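Local coordinates for protein Sso-CP2 metallo-carboxypetidase (Sulfolobus solfataricus, PDB 4MMO) that probably hydrolyses peptides as a zinc-dependent metallo-carboxypeptidase of the M20 family, and assembles from two copies of its chain, at residues A[217-220]-A[224-227]; A[185-190]-A[213-218]; A[228-233]-A[278-283]; A[235-240]-A[346-351]. All coordinates share one frame; numbering follows the deposited sequence.

Interaction 1: A[217-220]-A[224-227]; sequences TLVD and RVLI
A tight chain reversal at the C-terminal end of helix 207-218, in the dimerisation region of this M20 peptidase, pairs Val219 with Val225 in a single antiparallel beta bridge. The evidence is in the backbone. Val219 CA and Val225 CA stand 4.4 Å apart as a non-hydrogen-bonded pair, and the bonds fall on the neighbouring residues. Leu226 N gives a short, nearly straight bond to Leu218 O (2.6 Å, 176° at the hydrogen), and Asp220 N reaches Arg224 O at 3.0 Å in the carbonyl plane. Val219 O faces the dimer interface and accepts Lys213 NZ of the second subunit.

Side chains add to this single bridge on its two sides. Leu218 and Ile227 run side by side, pointing the same way, with Leu218 CD2 at 4.0 Å from Ile227 CG1; both are buried against Leu325 of helix 318-331. On the more exposed face, Leu226 points toward 217-220 and lies along its backbone, with Leu226 CB 3.4 Å from Thr217 O and CD1 3.6 Å from Val219 C. Arg224 carries its guanidinium away from the bridge to a cation-pi contact with Tyr231. The backbone N of Arg224 is held instead. Asp220 sets CG between the Asp220 N and carbonyl carbon (chi1 62°), the carboxylate turns back, and Asp220 OD1 takes a weak, bent bond from Arg224 N at 2.8 Å.

Interaction 2: A[185-190]-A[213-218]; sequences VELVLD and KIISTL. With SO4 (sulfate ion), chain G.
Leu187 holds CG anti to its carbonyl carbon (chi1 -58°) and keeps CD1 in line with the chain (chi2 -179°), a stretched form that carries CD1 from the strand to the helix. There it meets two branch methyls on successive residues: Ile214 CG2 at 4.2 Å and Ile215 CG2 at 4.4 Å from Leu187 CD1. Ile215 puts CG1 between N and carbonyl carbon, and CG2 is the branch that meets Leu187. One leucine methyl makes both close contacts between the segments, whose backbones stay well apart, with 9.3 Å from Leu187 CA to Ile215 CA.

This is helix-on-sheet packing in the dimerisation domain, where the strand and helix order matches a ferredoxin-like beta-alpha-beta-beta-alpha-beta fold: strand 178-190 is an inner strand of the antiparallel sheet, and helices 207-218 and 318-331 share the face to which Leu187 points. Leu329 of the second helix touches both Leu187 and Ile214, and Phe334 packs on Leu187 as well.

The polar groups of the helix are engaged on other sides. Ile214 O is gripped twice by one residue, accepting Thr217 N at 3.0 Å and, in the carbonyl plane, Thr217 OG1 at 2.5 Å; the same hydroxyl also bonds His328 NE2. Lys213 takes no part in the contact with the strand. Its NZ donates to Ser216 O and Val219 O of the second subunit, and to O1 of a sulfate, probably from the crystallisation liquor, at 2.9 Å; Met221 N of the second subunit bonds the same ion.

Interaction 3: A[228-233]-A[278-283]; sequences EGFYDD and TYPTCN
Phe230 and Tyr231 close on Pro280 from one loop to the other, and the tight part of the contact is centred on these three rings. Pro280 presents two carbons: CB lies 3.7 Å from Phe230 CE2, and CG lies 3.6 Å from Tyr231 CE1, both approaches oblique to the aromatic planes. The aromatic pair is itself ordered, since the edge of Phe230 is set over the face of Tyr231, with Phe230 CD2 3.7 Å above the middle of the ring. Placing CG of Phe230 anti to its N (chi1 -174°) sends the ring inward, where CZ comes within 4.0 Å of Thr281 O and where Val225 and Phe310 also pack on it. Tyr231 is fixed at its far end by a hydrogen bond from Val225 N to its OH.

With an alanine in place of Phe230, Pro280 CB would probably face a gap, and one face of Tyr231 would lose its cover.

The other side is looser: Phe230 and Thr281 are buried, whereas Tyr231 and Pro280 remain partly exposed, and the nearest CA atoms, Tyr231 CA and Pro280 CA, are 8.5 Å apart. The arrangement is loop-to-loop packing by side chains, joining the connection that follows helix 207-218 to the lead-in of strand 283-290 within the dimerisation region, whose order of strands and helices matches a ferredoxin-like fold.

Interaction 4: A[235-240]-A[346-351]; sequences RELTEE and PVRTSV
Arg348, ending strand 337-348, is the first residue of 346-351 to meet the other segment, at Arg235 and Leu237. Its chain is extended from CG to NE and crosses Leu237 obliquely, bringing NH1 to 3.3 Å from Leu237 CD2. Arg235 likewise slants across it, with Arg235 NH2 3.8 Å from Arg348 CD. The two guanidinium planes are turned 61° from each other, and Arg235 NH1 lies at the edge of the Arg348 group, 4.0 Å from Arg348 NH1. Asn376 OD1 holds Arg348 NE.

Arg235 is held by its own segment: NH1 donates to Glu236 O at 3.0 Å, in the guanidinium plane, and also forms a salt bridge to Glu241. Replacing Arg235 by an alanine is likely to leave Glu236 O and Glu241 without this partner and remove one of the groups packed on Arg348.

Further on, Val351 meets Glu240 at the start of helix 239-247, its CG1 3.7 Å from Glu240 OE2, the side chains crossing near a right angle. The contact therefore rests on van der Waals touches between charged groups and aliphatic carbons, without hydrogen bonds, and the neighbouring positive charges are probably balanced by Glu241, whose link to Arg348 NH1 is long and weak.

Interaction 2 is the fully buried contact, purely apolar between helix and sheet; interactions 1 and 3 are partly buried; interaction 4 lies at the surface, where arginines and a glutamate take over. Interactions 1 and 2 share Thr217 and Leu218 of helix 207-218 and, like interaction 3, both border the second subunit; interaction 4 does not. Backbone bonding is confined to interaction 1, whereas 2, 3 and 4 join their segments through side chains. Interaction 3 adjoins interaction 1 by packing as well as by the Tyr231 hydroxyl, and interaction 4 through Thr278 OG1, 3.9 Å from Leu237 CD1. Interactions 2 and 4, centres about 32 Å apart, reach neighbouring strands of one sheet.

Interaction 1: A[217-220]-A[224-227]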
loop_
_atom_site.group_PDB
_atom_site.type_symbol
_atom_site.label_atom_id
_atom_site.label_comp_id
_atom_site.label_asym_id
_atom_site.label_seq_id
_atom_site.Cartn_x
_atom_site.Cartn_y
_atom_site.Cartn_z
ATOM N N THR A 217 -15.004 -9.002 0.656
ATOM C CA THR A 217 -16.332 -9.487 0.279
ATOM C C THR A 217 -16.442 -9.716 -1.225
ATOM O O THR A 217 -17.361 -10.386 -1.691
ATOM C CB THR A 217 -17.455 -8.500 0.696
ATOM O OG1 THR A 217 -17.299 -7.258 -0.006
ATOM C CG2 THR A 217 -17.433 -8.245 2.207
ATOM N N LEU A 218 -15.502 -9.154 -1.978
ATOM C CA LEU A 218 -15.560 -9.195 -3.435
ATOM C C LEU A 218 -15.297 -10.588 -4.015
ATOM O O LEU A 218 -15.871 -10.950 -5.041
ATOM C CB LEU A 218 -14.564 -8.189 -4.025
ATOM C CG LEU A 218 -14.847 -6.714 -3.716
ATOM C CD1 LEU A 218 -13.723 -5.837 -4.234
ATOM C CD2 LEU A 218 -16.184 -6.270 -4.304
ATOM N N VAL A 219 -14.437 -11.364 -3.359
ATOM C CA VAL A 219 -14.033 -12.677 -3.867
ATOM C C VAL A 219 -13.970 -13.712 -2.750
ATOM O O VAL A 219 -13.792 -13.357 -1.586
ATOM C CB VAL A 219 -12.642 -12.604 -4.524
ATOM C CG1 VAL A 219 -12.662 -11.662 -5.716
ATOM C CG2 VAL A 219 -11.590 -12.155 -3.507
ATOM N N ASP A 220 -14.108 -14.990 -3.101
ATOM C CA ASP A 220 -13.856 -16.057 -2.135
ATOM C C ASP A 220 -12.359 -16.370 -2.127
ATOM O O ASP A 220 -11.582 -15.672 -2.776
ATOM C CB ASP A 220 -14.705 -17.308 -2.414
ATOM C CG ASP A 220 -14.425 -17.940 -3.770
ATOM O OD1 ASP A 220 -13.419 -17.592 -4.425
ATOM O OD2 ASP A 220 -15.222 -18.814 -4.174
ATOM N N ARG A 224 -12.955 -16.660 -7.057
ATOM C CA ARG A 224 -14.258 -16.504 -7.692
ATOM C C ARG A 224 -14.914 -15.225 -7.181
ATOM O O ARG A 224 -14.911 -14.955 -5.980
ATOM C CB ARG A 224 -15.145 -17.714 -7.408
ATOM C CG ARG A 224 -16.626 -17.470 -7.647
ATOM C CD ARG A 224 -17.389 -18.775 -7.799
ATOM N NE ARG A 224 -17.763 -19.020 -9.191
ATOM C CZ ARG A 224 -18.923 -18.662 -9.741
ATOM N NH1 ARG A 224 -19.851 -18.038 -9.024
ATOM N NH2 ARG A 224 -19.157 -18.933 -11.018
ATOM N N VAL A 225 -15.467 -14.437 -8.100
ATOM C CA VAL A 225 -16.031 -13.131 -7.764
ATOM C C VAL A 225 -17.418 -13.289 -7.155
ATOM O O VAL A 225 -18.269 -13.984 -7.702
ATOM C CB VAL A 225 -16.102 -12.226 -9.011
ATOM C CG1 VAL A 225 -16.693 -10.866 -8.667
ATOM C CG2 VAL A 225 -14.714 -12.068 -9.625
ATOM N N LEU A 226 -17.637 -12.634 -6.019
ATOM C CA LEU A 226 -18.872 -12.799 -5.257
ATOM C C LEU A 226 -19.887 -11.683 -5.520
ATOM O O LEU A 226 -20.976 -11.685 -4.946
ATOM C CB LEU A 226 -18.556 -12.864 -3.757
ATOM C CG LEU A 226 -17.649 -14.005 -3.288
ATOM C CD1 LEU A 226 -17.451 -13.940 -1.784
ATOM C CD2 LEU A 226 -18.210 -15.362 -3.687
ATOM N N ILE A 227 -19.530 -10.730 -6.376
ATOM C CA ILE A 227 -20.463 -9.680 -6.767
ATOM C C ILE A 227 -21.674 -10.310 -7.446
ATOM O O ILE A 227 -21.536 -11.044 -8.424
ATOM C CB ILE A 227 -19.807 -8.659 -7.718
ATOM C CG1 ILE A 227 -18.631 -7.974 -7.021
ATOM C CG2 ILE A 227 -20.824 -7.607 -8.171
ATOM C CD1 ILE A 227 -17.774 -7.126 -7.945
#

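Interaction 2: A[185-190]-A[213-218]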
loop_
_atom_site.group_PDB
_atom_site.type_symbol
_atom_site.label_atom_id
_atom_site.label_comp_id
_atom_site.label_asym_id
_atom_site.label_seq_id
_atom_site.Cartn_x
_atom_site.Cartn_y
_atom_site.Cartn_z
ATOM N N VAL A 185 -10.931 0.481 -11.074
ATOM C CA VAL A 185 -11.691 1.128 -10.015
ATOM C C VAL A 185 -10.780 1.490 -8.854
ATOM O O VAL A 185 -9.881 0.726 -8.494
ATOM C CB VAL A 185 -12.828 0.222 -9.512
ATOM C CG1 VAL A 185 -13.479 0.795 -8.253
ATOM C CG2 VAL A 185 -13.867 0.037 -10.601
ATOM N N GLU A 186 -11.014 2.665 -8.281
ATOM C CA GLU A 186 -10.337 3.070 -7.059
ATOM C C GLU A 186 -11.358 3.327 -5.966
ATOM O O GLU A 186 -12.316 4.072 -6.168
ATOM C CB GLU A 186 -9.500 4.322 -7.284
ATOM C CG GLU A 186 -8.892 4.855 -5.996
ATOM C CD GLU A 186 -7.731 5.793 -6.235
ATOM O OE1 GLU A 186 -7.810 6.617 -7.172
ATOM O OE2 GLU A 186 -6.736 5.699 -5.487
ATOM N N LEU A 187 -11.157 2.688 -4.818
ATOM C CA LEU A 187 -12.004 2.899 -3.652
ATOM C C LEU A 187 -11.238 3.747 -2.659
ATOM O O LEU A 187 -10.060 3.502 -2.420
ATOM C CB LEU A 187 -12.375 1.569 -2.999
ATOM C CG LEU A 187 -13.097 0.547 -3.872
ATOM C CD1 LEU A 187 -13.402 -0.704 -3.062
ATOM C CD2 LEU A 187 -14.374 1.136 -4.451
ATOM N N VAL A 188 -11.906 4.742 -2.087
ATOM C CA VAL A 188 -11.276 5.624 -1.116
ATOM C C VAL A 188 -12.174 5.830 0.095
ATOM O O VAL A 188 -13.374 6.075 -0.041
ATOM C CB VAL A 188 -10.944 7.000 -1.729
ATOM C CG1 VAL A 188 -10.216 7.874 -0.716
ATOM C CG2 VAL A 188 -10.101 6.836 -2.987
ATOM N N LEU A 189 -11.577 5.716 1.276
ATOM C CA LEU A 189 -12.239 6.058 2.525
ATOM C C LEU A 189 -11.452 7.182 3.171
ATOM O O LEU A 189 -10.222 7.156 3.186
ATOM C CB LEU A 189 -12.286 4.857 3.471
ATOM C CG LEU A 189 -13.055 3.621 3.010
ATOM C CD1 LEU A 189 -12.975 2.540 4.076
ATOM C CD2 LEU A 189 -14.498 3.962 2.703
ATOM N N ASP A 190 -12.164 8.177 3.688
ATOM C CA ASP A 190 -11.540 9.274 4.411
ATOM C C ASP A 190 -12.438 9.627 5.589
ATOM O O ASP A 190 -13.523 10.175 5.402
ATOM C CB ASP A 190 -11.336 10.478 3.494
ATOM C CG ASP A 190 -10.269 11.422 4.005
ATOM O OD1 ASP A 190 -10.151 11.566 5.238
ATOM O OD2 ASP A 190 -9.541 12.011 3.178
ATOM N N LYS A 213 -11.997 -5.162 4.877
ATOM C CA LYS A 213 -13.190 -5.987 4.989
ATOM C C LYS A 213 -14.022 -5.898 3.717
ATOM O O LYS A 213 -14.560 -6.903 3.258
ATOM C CB LYS A 213 -14.015 -5.580 6.213
ATOM C CG LYS A 213 -13.736 -6.441 7.437
ATOM C CD LYS A 213 -14.159 -5.764 8.729
ATOM C CE LYS A 213 -13.723 -6.572 9.946
ATOM N NZ LYS A 213 -14.282 -7.956 9.945
ATOM N N ILE A 214 -14.107 -4.699 3.145
ATOM C CA ILE A 214 -14.870 -4.472 1.921
ATOM C C ILE A 214 -14.329 -5.315 0.770
ATOM O O ILE A 214 -15.073 -6.072 0.144
ATOM C CB ILE A 214 -14.844 -2.979 1.513
ATOM C CG1 ILE A 214 -15.684 -2.139 2.480
ATOM C CG2 ILE A 214 -15.336 -2.786 0.075
ATOM C CD1 ILE A 214 -17.184 -2.395 2.421
ATOM N N ILE A 215 -13.036 -5.185 0.488
ATOM C CA ILE A 215 -12.447 -5.905 -0.636
ATOM C C ILE A 215 -12.480 -7.414 -0.395
ATOM O O ILE A 215 -12.481 -8.196 -1.344
ATOM C CB ILE A 215 -11.008 -5.432 -0.953
ATOM C CG1 ILE A 215 -10.093 -5.614 0.256
ATOM C CG2 ILE A 215 -11.026 -3.976 -1.411
ATOM C CD1 ILE A 215 -8.648 -5.249 -0.007
ATOM N N SER A 216 -12.531 -7.821 0.872
ATOM C CA SER A 216 -12.636 -9.238 1.208
ATOM C C SER A 216 -13.971 -9.836 0.767
ATOM O O SER A 216 -14.061 -11.037 0.525
ATOM C CB SER A 216 -12.437 -9.458 2.708
ATOM O OG SER A 216 -11.094 -9.207 3.083
ATOM N N THR A 217 -15.004 -9.002 0.656
ATOM C CA THR A 217 -16.332 -9.487 0.279
ATOM C C THR A 217 -16.442 -9.716 -1.225
ATOM O O THR A 217 -17.361 -10.386 -1.691
ATOM C CB THR A 217 -17.455 -8.500 0.696
ATOM O OG1 THR A 217 -17.299 -7.258 -0.006
ATOM C CG2 THR A 217 -17.433 -8.245 2.207
ATOM N N LEU A 218 -15.502 -9.154 -1.978
ATOM C CA LEU A 218 -15.560 -9.195 -3.435
ATOM C C LEU A 218 -15.297 -10.588 -4.015
ATOM O O LEU A 218 -15.871 -10.950 -5.041
ATOM C CB LEU A 218 -14.564 -8.189 -4.025
ATOM C CG LEU A 218 -14.847 -6.714 -3.716
ATOM C CD1 LEU A 218 -13.723 -5.837 -4.234
ATOM C CD2 LEU A 218 -16.184 -6.270 -4.304
HETATM S S SO4 G . -17.911 -8.913 10.843
HETATM O O1 SO4 G . -17.127 -7.804 10.306
HETATM O O2 SO4 G . -18.713 -9.491 9.770
HETATM O O3 SO4 G . -17.017 -9.937 11.384
HETATM O O4 SO4 G . -18.789 -8.424 11.906
#

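Interaction 3: A[228-233]-A[278-283]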
loop_
_atom_site.group_PDB
_atom_site.type_symbol
_atom_site.label_atom_id
_atom_site.label_comp_id
_atom_site.label_asym_id
_atom_site.label_seq_id
_atom_site.Cartn_x
_atom_site.Cartn_y
_atom_site.Cartn_z
ATOM N N GLU A 228 -22.857 -10.028 -6.913
ATOM C CA GLU A 228 -24.091 -10.604 -7.438
ATOM C C GLU A 228 -24.306 -10.196 -8.893
ATOM O O GLU A 228 -24.276 -9.012 -9.224
ATOM C CB GLU A 228 -25.286 -10.167 -6.586
ATOM C CG GLU A 228 -26.613 -10.793 -7.003
ATOM C CD GLU A 228 -27.779 -10.314 -6.156
ATOM O OE1 GLU A 228 -27.552 -9.923 -4.991
ATOM O OE2 GLU A 228 -28.923 -10.322 -6.657
ATOM N N GLY A 229 -24.508 -11.190 -9.754
ATOM C CA GLY A 229 -24.781 -10.960 -11.163
ATOM C C GLY A 229 -23.548 -10.909 -12.054
ATOM O O GLY A 229 -23.668 -10.784 -13.270
ATOM N N PHE A 230 -22.365 -11.015 -11.455
ATOM C CA PHE A 230 -21.110 -10.855 -12.188
ATOM C C PHE A 230 -20.957 -11.848 -13.345
ATOM O O PHE A 230 -20.501 -11.479 -14.427
ATOM C CB PHE A 230 -19.936 -10.993 -11.220
ATOM C CG PHE A 230 -18.599 -10.710 -11.836
ATOM C CD1 PHE A 230 -18.145 -9.411 -11.976
ATOM C CD2 PHE A 230 -17.783 -11.748 -12.255
ATOM C CE1 PHE A 230 -16.912 -9.152 -12.536
ATOM C CE2 PHE A 230 -16.545 -11.493 -12.810
ATOM C CZ PHE A 230 -16.110 -10.194 -12.953
ATOM N N TYR A 231 -21.354 -13.097 -13.121
ATOM C CA TYR A 231 -21.154 -14.160 -14.105
ATOM C C TYR A 231 -22.350 -14.373 -15.034
ATOM O O TYR A 231 -22.259 -15.145 -15.985
ATOM C CB TYR A 231 -20.815 -15.481 -13.400
ATOM C CG TYR A 231 -19.465 -15.471 -12.714
ATOM C CD1 TYR A 231 -18.299 -15.705 -13.431
ATOM C CD2 TYR A 231 -19.357 -15.217 -11.352
ATOM C CE1 TYR A 231 -17.062 -15.691 -12.813
ATOM C CE2 TYR A 231 -18.124 -15.201 -10.723
ATOM C CZ TYR A 231 -16.980 -15.436 -11.456
ATOM O OH TYR A 231 -15.754 -15.417 -10.834
ATOM N N ASP A 232 -23.462 -13.689 -14.770
ATOM C CA ASP A 232 -24.693 -13.910 -15.535
ATOM C C ASP A 232 -24.515 -13.657 -17.034
ATOM O O ASP A 232 -25.084 -14.367 -17.858
ATOM C CB ASP A 232 -25.830 -13.032 -15.001
ATOM C CG ASP A 232 -26.322 -13.472 -13.629
ATOM O OD1 ASP A 232 -25.995 -14.600 -13.206
ATOM O OD2 ASP A 232 -27.045 -12.689 -12.979
ATOM N N ASP A 233 -23.726 -12.645 -17.380
ATOM C CA ASP A 233 -23.521 -12.274 -18.777
ATOM C C ASP A 233 -22.373 -13.054 -19.420
ATOM O O ASP A 233 -22.105 -12.897 -20.610
ATOM C CB ASP A 233 -23.234 -10.771 -18.885
ATOM C CG ASP A 233 -24.491 -9.921 -18.794
ATOM O OD1 ASP A 233 -25.463 -10.349 -18.135
ATOM O OD2 ASP A 233 -24.505 -8.821 -19.384
ATOM N N THR A 278 -9.862 -17.596 -20.254
ATOM C CA THR A 278 -11.322 -17.729 -20.133
ATOM C C THR A 278 -11.923 -17.134 -18.849
ATOM O O THR A 278 -13.103 -16.787 -18.829
ATOM C CB THR A 278 -11.742 -19.229 -20.257
ATOM O OG1 THR A 278 -11.347 -19.724 -21.542
ATOM C CG2 THR A 278 -13.245 -19.422 -20.098
ATOM N N TYR A 279 -11.131 -17.005 -17.788
ATOM C CA TYR A 279 -11.674 -16.551 -16.502
ATOM C C TYR A 279 -11.704 -15.025 -16.373
ATOM O O TYR A 279 -10.687 -14.359 -16.587
ATOM C CB TYR A 279 -10.865 -17.110 -15.328
ATOM C CG TYR A 279 -10.905 -18.613 -15.153
ATOM C CD1 TYR A 279 -11.645 -19.424 -16.003
ATOM C CD2 TYR A 279 -10.197 -19.219 -14.122
ATOM C CE1 TYR A 279 -11.673 -20.799 -15.832
ATOM C CE2 TYR A 279 -10.216 -20.583 -13.946
ATOM C CZ TYR A 279 -10.954 -21.371 -14.801
ATOM O OH TYR A 279 -10.971 -22.733 -14.619
ATOM N N PRO A 280 -12.868 -14.462 -16.004
ATOM C CA PRO A 280 -12.864 -13.046 -15.628
ATOM C C PRO A 280 -12.233 -12.882 -14.245
ATOM O O PRO A 280 -12.161 -13.868 -13.516
ATOM C CB PRO A 280 -14.349 -12.689 -15.597
ATOM C CG PRO A 280 -15.030 -13.970 -15.260
ATOM C CD PRO A 280 -14.218 -15.050 -15.921
ATOM N N THR A 281 -11.780 -11.682 -13.891
ATOM C CA THR A 281 -11.087 -11.483 -12.620
ATOM C C THR A 281 -11.597 -10.291 -11.827
ATOM O O THR A 281 -12.244 -9.396 -12.367
ATOM C CB THR A 281 -9.578 -11.255 -12.832
ATOM O OG1 THR A 281 -9.368 -9.995 -13.486
ATOM C CG2 THR A 281 -8.976 -12.377 -13.664
ATOM N N CYS A 282 -11.300 -10.314 -10.531
ATOM C CA CYS A 282 -11.368 -9.137 -9.678
ATOM C C CYS A 282 -10.055 -9.075 -8.915
ATOM O O CYS A 282 -9.892 -9.738 -7.894
ATOM C CB CYS A 282 -12.535 -9.219 -8.696
ATOM S SG CYS A 282 -12.498 -7.922 -7.424
ATOM N N ASN A 283 -9.119 -8.285 -9.428
ATOM C CA ASN A 283 -7.766 -8.239 -8.895
ATOM C C ASN A 283 -7.480 -6.944 -8.139
ATOM O O ASN A 283 -7.942 -5.869 -8.529
ATOM C CB ASN A 283 -6.772 -8.406 -10.041
ATOM C CG ASN A 283 -5.335 -8.357 -9.578
ATOM O OD1 ASN A 283 -4.853 -9.281 -8.921
ATOM N ND2 ASN A 283 -4.638 -7.285 -9.927
#

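Interaction 4: A[235-240]-A[346-351]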
loop_
_atom_site.group_PDB
_atom_site.type_symbol
_atom_site.label_atom_id
_atom_site.label_comp_id
_atom_site.label_asym_id
_atom_site.label_seq_id
_atom_site.Cartn_x
_atom_site.Cartn_y
_atom_site.Cartn_z
ATOM N N ARG A 235 -20.801 -15.913 -21.211
ATOM C CA ARG A 235 -21.321 -16.978 -22.064
ATOM C C ARG A 235 -20.355 -18.153 -22.188
ATOM O O ARG A 235 -19.141 -17.999 -22.049
ATOM C CB ARG A 235 -21.663 -16.438 -23.457
ATOM C CG ARG A 235 -20.472 -15.981 -24.302
ATOM C CD ARG A 235 -20.771 -16.190 -25.787
ATOM N NE ARG A 235 -19.738 -15.636 -26.660
ATOM C CZ ARG A 235 -18.619 -16.266 -27.008
ATOM N NH1 ARG A 235 -18.359 -17.489 -26.555
ATOM N NH2 ARG A 235 -17.751 -15.667 -27.810
ATOM N N GLU A 236 -20.906 -19.330 -22.457
ATOM C CA GLU A 236 -20.101 -20.522 -22.667
ATOM C C GLU A 236 -19.230 -20.347 -23.905
ATOM O O GLU A 236 -19.565 -19.575 -24.806
ATOM C CB GLU A 236 -21.008 -21.740 -22.836
ATOM C CG GLU A 236 -21.827 -21.711 -24.114
ATOM C CD GLU A 236 -23.057 -22.592 -24.042
ATOM O OE1 GLU A 236 -22.985 -23.671 -23.415
ATOM O OE2 GLU A 236 -24.099 -22.200 -24.608
ATOM N N LEU A 237 -18.108 -21.058 -23.941
ATOM C CA LEU A 237 -17.232 -21.056 -25.107
ATOM C C LEU A 237 -17.894 -21.811 -26.249
ATOM O O LEU A 237 -18.697 -22.709 -26.012
ATOM C CB LEU A 237 -15.912 -21.737 -24.764
ATOM C CG LEU A 237 -15.158 -21.164 -23.567
ATOM C CD1 LEU A 237 -13.991 -22.065 -23.206
ATOM C CD2 LEU A 237 -14.681 -19.750 -23.866
ATOM N N THR A 238 -17.562 -21.446 -27.484
ATOM C CA THR A 238 -17.980 -22.227 -28.645
ATOM C C THR A 238 -17.094 -23.459 -28.735
ATOM O O THR A 238 -16.080 -23.550 -28.042
ATOM C CB THR A 238 -17.848 -21.440 -29.963
ATOM O OG1 THR A 238 -16.468 -21.136 -30.208
ATOM C CG2 THR A 238 -18.659 -20.150 -29.916
ATOM N N GLU A 239 -17.473 -24.401 -29.591
ATOM C CA GLU A 239 -16.701 -25.625 -29.758
ATOM C C GLU A 239 -15.309 -25.314 -30.296
ATOM O O GLU A 239 -14.314 -25.863 -29.822
ATOM C CB GLU A 239 -17.424 -26.589 -30.703
ATOM C CG GLU A 239 -16.720 -27.925 -30.874
ATOM N N GLU A 240 -15.245 -24.434 -31.290
ATOM C CA GLU A 240 -13.970 -24.041 -31.880
ATOM C C GLU A 240 -13.092 -23.368 -30.833
ATOM O O GLU A 240 -11.895 -23.640 -30.745
ATOM C CB GLU A 240 -14.200 -23.107 -33.076
ATOM C CG GLU A 240 -12.954 -22.381 -33.595
ATOM C CD GLU A 240 -11.884 -23.321 -34.127
ATOM O OE1 GLU A 240 -12.136 -24.542 -34.203
ATOM O OE2 GLU A 240 -10.788 -22.835 -34.481
ATOM N N PRO A 346 -14.935 -6.744 -23.722
ATOM C CA PRO A 346 -14.305 -7.975 -24.212
ATOM C C PRO A 346 -14.724 -8.254 -25.650
ATOM O O PRO A 346 -15.769 -7.759 -26.078
ATOM C CB PRO A 346 -14.872 -9.048 -23.283
ATOM C CG PRO A 346 -16.198 -8.517 -22.878
ATOM C CD PRO A 346 -16.018 -7.029 -22.766
ATOM N N VAL A 347 -13.924 -9.033 -26.376
ATOM C CA VAL A 347 -14.165 -9.301 -27.791
ATOM C C VAL A 347 -13.657 -10.683 -28.169
ATOM O O VAL A 347 -12.607 -11.116 -27.697
ATOM C CB VAL A 347 -13.427 -8.284 -28.691
ATOM C CG1 VAL A 347 -13.590 -8.633 -30.171
ATOM C CG2 VAL A 347 -13.919 -6.882 -28.438
ATOM N N ARG A 348 -14.409 -11.357 -29.034
ATOM C CA ARG A 348 -13.970 -12.594 -29.665
ATOM C C ARG A 348 -14.545 -12.655 -31.069
ATOM O O ARG A 348 -15.755 -12.527 -31.249
ATOM C CB ARG A 348 -14.433 -13.809 -28.869
ATOM C CG ARG A 348 -13.477 -14.217 -27.783
ATOM C CD ARG A 348 -14.011 -15.385 -26.992
ATOM N NE ARG A 348 -13.234 -15.587 -25.775
ATOM C CZ ARG A 348 -13.711 -16.109 -24.651
ATOM N NH1 ARG A 348 -14.978 -16.499 -24.570
ATOM N NH2 ARG A 348 -12.914 -16.244 -23.603
ATOM N N THR A 349 -13.681 -12.843 -32.061
ATOM C CA THR A 349 -14.113 -12.869 -33.453
ATOM C C THR A 349 -13.832 -14.229 -34.079
ATOM O O THR A 349 -13.148 -15.069 -33.495
ATOM C CB THR A 349 -13.416 -11.773 -34.279
ATOM O OG1 THR A 349 -12.015 -12.050 -34.365
ATOM C CG2 THR A 349 -13.631 -10.409 -33.641
ATOM N N SER A 350 -14.359 -14.429 -35.281
ATOM C CA SER A 350 -14.294 -15.724 -35.944
ATOM C C SER A 350 -12.928 -16.025 -36.552
ATOM O O SER A 350 -12.270 -15.151 -37.114
ATOM C CB SER A 350 -15.356 -15.802 -37.040
ATOM O OG SER A 350 -15.090 -16.886 -37.911
ATOM N N VAL A 351 -12.520 -17.285 -36.450
ATOM C CA VAL A 351 -11.301 -17.756 -37.090
ATOM C C VAL A 351 -11.506 -17.873 -38.604
ATOM O O VAL A 351 -10.547 -18.013 -39.362
ATOM C CB VAL A 351 -10.871 -19.125 -36.501
ATOM C CG1 VAL A 351 -11.846 -20.234 -36.922
ATOM C CG2 VAL A 351 -9.437 -19.471 -36.897
#